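Local coordinates for cpftsy (Physcomitrella patens, PDB 4AK9), which is a chloroplast signal recognition particle receptor of the SRP GTPase family, probably binding and hydrolysing GTP as it helps deliver proteins to the thylakoid membrane, at residues K146-A151 with E198-V203. Residues are numbered along the deposited sequence; the frame is centred on the assembly and turned at random.
Sequences KVLMAA and EDFDVV
The Lys146 side chain meets Glu198 and Phe200, and its backbone meets Asp201 and Val202. Its NZ gives a hydrogen bond to Glu198 O (2.8 Å), the carbonyl of the residue that leaves helix 184-197, and the C=O points almost straight at the amine. All four side-chain torsions are near anti, and the extended chain crosses the Phe200 side chain at about a right angle. CE sits over the ring centre in a CH-pi contact (3.7 Å to the Phe200 centroid), and NZ makes a cation-pi contact 8° off the ring normal. Lysine suits this place because its methylenes cover an aromatic face while its charge reaches a carbonyl beyond. At the backbone, Lys146 N donates to the anti lone pair of Asp201 OD2 (2.9 Å), while Asp201 OD1 pairs with Arg115. Lys146 O accepts from Asp201 N (2.9 Å) and, more distantly, from Val202 N (3.3 Å). Parallel pairing continues with Leu148 N to Val202 O (3.0 Å, 168° at the hydrogen). Leu148 CB covers the opposite face of Phe200, offset toward the rim (3.6 Å to CD2). Beta-branched Val147 and Val202 suit the extended backbone and pack on Phe140 of helix 126-142. These neighbouring strands belong to the P-loop GTPase sheet. At their start, Phe200 is held between Lys146 methylenes and Leu148 CB, and its face and the Glu198 carbonyl would both suit a protonated amine.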
ATOM      1  N   LYS A 146      34.948  11.463  14.348  1.00 34.74           N
ATOM      2  CA  LYS A 146      35.483  12.218  13.215  1.00 35.08           C
ATOM      3  C   LYS A 146      35.007  11.641  11.859  1.00 35.43           C
ATOM      4  O   LYS A 146      35.380  10.519  11.475  1.00 30.63           O
ATOM      5  CB  LYS A 146      37.008  12.209  13.294  1.00 39.99           C
ATOM      6  CG  LYS A 146      37.724  12.936  12.179  1.00 43.54           C
ATOM      7  CD  LYS A 146      39.227  12.930  12.462  1.00 51.76           C
ATOM      8  CE  LYS A 146      40.017  13.618  11.349  1.00 54.07           C
ATOM      9  NZ  LYS A 146      41.461  13.222  11.429  1.00 55.20           N
ATOM     10  N   VAL A 147      34.220  12.430  11.126  1.00 32.43           N
ATOM     11  CA  VAL A 147      33.494  11.944   9.951  1.00 29.79           C
ATOM     12  C   VAL A 147      34.034  12.510   8.649  1.00 27.55           C
ATOM     13  O   VAL A 147      34.315  13.713   8.559  1.00 28.08           O
ATOM     14  CB  VAL A 147      31.989  12.354  10.010  1.00 30.44           C
ATOM     15  CG1 VAL A 147      31.257  11.929   8.747  1.00 28.78           C
ATOM     16  CG2 VAL A 147      31.332  11.776  11.248  1.00 33.10           C
ATOM     17  N   LEU A 148      34.170  11.645   7.643  1.00 23.32           N
ATOM     18  CA  LEU A 148      34.488  12.076   6.287  1.00 19.43           C
ATOM     19  C   LEU A 148      33.364  11.676   5.337  1.00 28.34           C
ATOM     20  O   LEU A 148      32.966  10.515   5.304  1.00 27.48           O
ATOM     21  CB  LEU A 148      35.800  11.442   5.807  1.00 26.91           C
ATOM     22  CG  LEU A 148      36.167  11.681   4.339  1.00 26.08           C
ATOM     23  CD1 LEU A 148      36.529  13.150   4.129  1.00 35.28           C
ATOM     24  CD2 LEU A 148      37.343  10.775   3.870  1.00 32.42           C
ATOM     25  N   MET A 149      32.868  12.627   4.550  1.00 28.06           N
ATOM     26  CA  MET A 149      31.824  12.315   3.579  1.00 27.57           C
ATOM     27  C   MET A 149      32.414  12.095   2.207  1.00 30.99           C
ATOM     28  O   MET A 149      33.402  12.735   1.832  1.00 33.13           O
ATOM     29  CB  MET A 149      30.769  13.432   3.527  1.00 23.96           C
ATOM     30  CG  MET A 149      30.004  13.616   4.811  1.00 29.32           C
ATOM     31  SD  MET A 149      28.834  14.987   4.621  1.00 33.13           S
ATOM     32  CE  MET A 149      28.057  15.020   6.196  1.00 29.35           C
ATOM     33  N   ALA A 150      31.812  11.182   1.441  1.00 22.37           N
ATOM     34  CA  ALA A 150      32.266  10.904   0.085  1.00 24.41           C
ATOM     35  C   ALA A 150      31.127  11.066  -0.900  1.00 33.68           C
ATOM     36  O   ALA A 150      30.085  10.365  -0.800  1.00 26.72           O
ATOM     37  CB  ALA A 150      32.845   9.487  -0.004  1.00 26.37           C
ATOM     38  N   ALA A 151      31.315  11.974  -1.853  1.00 30.11           N
ATOM     39  CA  ALA A 151      30.266  12.304  -2.813  1.00 32.47           C
ATOM     40  C   ALA A 151      30.299  11.388  -4.025  1.00 34.68           C
ATOM     41  O   ALA A 151      30.724  11.793  -5.120  1.00 37.79           O
ATOM     42  CB  ALA A 151      30.357  13.767  -3.237  1.00 39.44           C
ATOM     43  N   GLU A 198      44.468   9.633   7.210  1.00 38.63           N
ATOM     44  CA  GLU A 198      44.262  10.777   8.102  1.00 42.60           C
ATOM     45  C   GLU A 198      43.486  10.474   9.371  1.00 39.86           C
ATOM     46  O   GLU A 198      42.998  11.397  10.032  1.00 43.10           O
ATOM     47  CB  GLU A 198      43.602  11.921   7.354  1.00 39.06           C
ATOM     48  CG  GLU A 198      44.392  12.353   6.147  1.00 43.06           C
ATOM     49  CD  GLU A 198      43.737  13.509   5.408  1.00 50.74           C
ATOM     50  OE1 GLU A 198      42.822  14.151   5.977  1.00 50.71           O
ATOM     51  OE2 GLU A 198      44.131  13.776   4.252  1.00 53.65           O
ATOM     52  N   ASP A 199      43.361   9.191   9.699  1.00 39.23           N
ATOM     53  CA  ASP A 199      42.868   8.805  11.018  1.00 41.10           C
ATOM     54  C   ASP A 199      41.410   9.245  11.272  1.00 41.98           C
ATOM     55  O   ASP A 199      41.056   9.615  12.396  1.00 42.15           O
ATOM     56  CB  ASP A 199      43.808   9.384  12.099  1.00 50.91           C
ATOM     57  CG  ASP A 199      43.783   8.594  13.400  1.00 58.68           C
ATOM     58  OD1 ASP A 199      44.423   7.515  13.460  1.00 64.91           O
ATOM     59  OD2 ASP A 199      43.138   9.072  14.365  1.00 65.08           O
ATOM     60  N   PHE A 200      40.572   9.200  10.230  1.00 41.07           N
ATOM     61  CA  PHE A 200      39.125   9.451  10.367  1.00 37.34           C
ATOM     62  C   PHE A 200      38.452   8.231  10.988  1.00 29.86           C
ATOM     63  O   PHE A 200      38.914   7.108  10.788  1.00 33.54           O
ATOM     64  CB  PHE A 200      38.508   9.715   8.995  1.00 29.87           C
ATOM     65  CG  PHE A 200      38.698  11.129   8.491  1.00 35.64           C
ATOM     66  CD1 PHE A 200      39.819  11.476   7.738  1.00 42.05           C
ATOM     67  CD2 PHE A 200      37.746  12.109   8.760  1.00 34.46           C
ATOM     68  CE1 PHE A 200      39.993  12.779   7.263  1.00 37.35           C
ATOM     69  CE2 PHE A 200      37.912  13.413   8.296  1.00 35.30           C
ATOM     70  CZ  PHE A 200      39.033  13.750   7.544  1.00 45.43           C
ATOM     71  N   ASP A 201      37.355   8.423  11.715  1.00 29.16           N
ATOM     72  CA  ASP A 201      36.713   7.287  12.376  1.00 31.12           C
ATOM     73  C   ASP A 201      35.673   6.609  11.491  1.00 34.45           C
ATOM     74  O   ASP A 201      35.461   5.399  11.595  1.00 31.45           O
ATOM     75  CB  ASP A 201      36.050   7.712  13.674  1.00 31.97           C
ATOM     76  CG  ASP A 201      37.049   8.270  14.681  1.00 48.65           C
ATOM     77  OD1 ASP A 201      37.897   7.490  15.179  1.00 43.90           O
ATOM     78  OD2 ASP A 201      36.978   9.484  14.982  1.00 45.34           O
ATOM     79  N   VAL A 202      35.009   7.395  10.647  1.00 25.83           N
ATOM     80  CA  VAL A 202      33.868   6.879   9.872  1.00 28.78           C
ATOM     81  C   VAL A 202      33.859   7.587   8.536  1.00 25.85           C
ATOM     82  O   VAL A 202      34.110   8.795   8.484  1.00 29.07           O
ATOM     83  CB  VAL A 202      32.521   7.195  10.559  1.00 29.98           C
ATOM     84  CG1 VAL A 202      31.376   6.773   9.669  1.00 37.32           C
ATOM     85  CG2 VAL A 202      32.395   6.472  11.902  1.00 36.51           C
ATOM     86  N   VAL A 203      33.615   6.838   7.462  1.00 21.77           N
ATOM     87  CA  VAL A 203      33.424   7.424   6.149  1.00 20.57           C
ATOM     88  C   VAL A 203      31.974   7.152   5.742  1.00 29.22           C
ATOM     89  O   VAL A 203      31.524   6.006   5.785  1.00 26.46           O
ATOM     90  CB  VAL A 203      34.307   6.772   5.093  1.00 26.59           C
ATOM     91  CG1 VAL A 203      34.055   7.390   3.721  1.00 21.54           C
ATOM     92  CG2 VAL A 203      35.784   6.879   5.486  1.00 25.32           C
TER